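Local coordinates for protein synaptotagmin-4 (Rattus norvegicus, PDB 1W15) that supports the mobility of neuronal dense core vesicles by interacting with KIF1A, and is represented here by its C2B domain, at residues A[119-124]-A[131-136]. Sequence-based numbering, arbitrary orientation.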
loop_
_atom_site.group_PDB
_atom_site.type_symbol
_atom_site.label_atom_id
_atom_site.label_comp_id
_atom_site.label_asym_id
_atom_site.label_seq_id
_atom_site.Cartn_x
_atom_site.Cartn_y
_atom_site.Cartn_z
ATOM N N LEU A 119 -19.705 -6.666 -4.454
ATOM C CA LEU A 119 -19.726 -5.283 -3.979
ATOM C C LEU A 119 -19.690 -4.371 -5.191
ATOM O O LEU A 119 -18.844 -4.563 -6.091
ATOM C CB LEU A 119 -18.493 -5.025 -3.085
ATOM C CG LEU A 119 -18.240 -3.530 -2.762
ATOM C CD1 LEU A 119 -19.430 -2.945 -1.897
ATOM C CD2 LEU A 119 -16.866 -3.301 -2.173
ATOM N N VAL A 120 -20.601 -3.408 -5.242
ATOM C CA VAL A 120 -20.589 -2.441 -6.331
ATOM C C VAL A 120 -20.392 -1.004 -5.807
ATOM O O VAL A 120 -21.072 -0.603 -4.873
ATOM C CB VAL A 120 -21.867 -2.520 -7.182
ATOM C CG1 VAL A 120 -21.935 -1.403 -8.224
ATOM C CG2 VAL A 120 -21.947 -3.883 -7.880
ATOM N N LEU A 121 -19.504 -0.236 -6.448
ATOM C CA LEU A 121 -19.372 1.180 -6.115
ATOM C C LEU A 121 -19.696 1.980 -7.350
ATOM O O LEU A 121 -19.191 1.671 -8.422
ATOM C CB LEU A 121 -17.957 1.524 -5.680
ATOM C CG LEU A 121 -17.165 0.776 -4.584
ATOM C CD1 LEU A 121 -15.950 1.600 -4.146
ATOM C CD2 LEU A 121 -17.938 0.269 -3.385
ATOM N N GLY A 122 -20.532 3.012 -7.209
ATOM C CA GLY A 122 -20.927 3.806 -8.359
ATOM C C GLY A 122 -21.901 4.865 -7.918
ATOM O O GLY A 122 -22.281 4.883 -6.741
ATOM N N ALA A 123 -22.302 5.746 -8.842
ATOM C CA ALA A 123 -23.038 6.944 -8.432
ATOM C C ALA A 123 -24.431 6.595 -7.927
ATOM O O ALA A 123 -24.971 7.282 -7.058
ATOM C CB ALA A 123 -23.091 7.971 -9.540
ATOM N N THR A 124 -25.000 5.508 -8.444
ATOM C CA THR A 124 -26.329 5.100 -8.029
ATOM C C THR A 124 -26.319 3.879 -7.131
ATOM O O THR A 124 -27.385 3.356 -6.819
ATOM C CB THR A 124 -27.224 4.807 -9.252
ATOM O OG1 THR A 124 -26.659 3.716 -9.995
ATOM C CG2 THR A 124 -27.239 6.000 -10.220
ATOM N N GLY A 131 -21.672 5.788 -0.811
ATOM C CA GLY A 131 -20.958 6.837 -0.033
ATOM C C GLY A 131 -19.455 6.842 -0.312
ATOM O O GLY A 131 -18.796 7.884 -0.315
ATOM N N HIS A 132 -18.900 5.654 -0.529
ATOM C CA HIS A 132 -17.475 5.528 -0.811
ATOM C C HIS A 132 -17.196 6.194 -2.172
ATOM O O HIS A 132 -16.278 6.986 -2.303
ATOM C CB HIS A 132 -17.057 4.037 -0.809
ATOM C CG HIS A 132 -15.563 3.830 -0.769
ATOM N ND1 HIS A 132 -14.981 2.583 -0.597
ATOM C CD2 HIS A 132 -14.532 4.706 -0.901
ATOM C CE1 HIS A 132 -13.663 2.701 -0.609
ATOM N NE2 HIS A 132 -13.359 3.981 -0.785
ATOM N N TRP A 133 -18.046 5.890 -3.169
ATOM C CA TRP A 133 -17.912 6.534 -4.489
ATOM C C TRP A 133 -18.069 8.065 -4.443
ATOM O O TRP A 133 -17.337 8.787 -5.111
ATOM C CB TRP A 133 -18.942 5.986 -5.446
ATOM C CG TRP A 133 -18.605 6.201 -6.896
ATOM C CD1 TRP A 133 -19.251 7.049 -7.796
ATOM C CD2 TRP A 133 -17.554 5.569 -7.634
ATOM N NE1 TRP A 133 -18.677 6.918 -9.040
ATOM C CE2 TRP A 133 -17.632 6.033 -8.969
ATOM C CE3 TRP A 133 -16.560 4.634 -7.308
ATOM C CZ2 TRP A 133 -16.749 5.605 -9.968
ATOM C CZ3 TRP A 133 -15.680 4.201 -8.310
ATOM C CH2 TRP A 133 -15.786 4.695 -9.626
ATOM N N LYS A 134 -19.039 8.549 -3.680
ATOM C CA LYS A 134 -19.201 10.011 -3.510
ATOM C C LYS A 134 -17.908 10.687 -2.985
ATOM O O LYS A 134 -17.504 11.785 -3.432
ATOM C CB LYS A 134 -20.396 10.314 -2.610
ATOM C CG LYS A 134 -20.516 11.823 -2.331
ATOM C CD LYS A 134 -21.870 12.287 -1.880
ATOM C CE LYS A 134 -21.765 13.696 -1.239
ATOM N NZ LYS A 134 -21.266 14.825 -2.170
ATOM N N GLU A 135 -17.274 10.016 -2.025
ATOM C CA GLU A 135 -16.099 10.549 -1.348
ATOM C C GLU A 135 -14.925 10.594 -2.348
ATOM O O GLU A 135 -14.215 11.614 -2.430
ATOM C CB GLU A 135 -15.776 9.723 -0.091
ATOM C CG GLU A 135 -14.918 10.467 0.928
ATOM C CD GLU A 135 -14.689 9.683 2.225
ATOM O OE1 GLU A 135 -15.495 8.782 2.535
ATOM O OE2 GLU A 135 -13.699 9.985 2.940
ATOM N N ILE A 136 -14.780 9.504 -3.128
ATOM C CA ILE A 136 -13.835 9.337 -4.266
ATOM C C ILE A 136 -13.922 10.484 -5.332
ATOM O O ILE A 136 -12.850 11.028 -5.836
ATOM C CB ILE A 136 -14.085 7.937 -4.956
ATOM C CG1 ILE A 136 -13.547 6.779 -4.085
ATOM C CG2 ILE A 136 -13.506 7.872 -6.361
ATOM C CD1 ILE A 136 -14.295 5.448 -4.325
#
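G122 and W133 are the pair with the nearest CA atoms, 5.6 Å apart, where segment 119-124 passes helix 131-136. The axes of strand 119-121 and the helix come within 8.7 Å at 34°, and the two segments are held by van der Waals and CH-pi contact. One face of the W133 indole lies on the G122 backbone: G122 CA stands 3.6 Å from the centroid of the five-membered ring and 10° off the normal, a CH-pi contact. G122 C meets W133 CD1 at 3.4 Å, and A123 N approaches the same carbon obliquely. The indole is turned over G122 by a chi1 of -160°, which leaves CG opposite the backbone N, and CE3 of its six-membered ring meets L121 CB at 3.8 Å. L121 CD1 lies 3.8 Å from H132 ND1, meeting the ring obliquely, and 4.2 Å from I136 CD1. G122 N is buried with no partner in the model. H132 is fixed from strand 144-149, bonding H148 through ND1 and I144 O through NE2. Helix 128-138 lies beside edge strands 114-121 and 144-149 of the C2 beta-sandwich; L23 of strand 18-26 touches L121, W133 and I136, and I98 and V100 of strand 98-106 pack against W133.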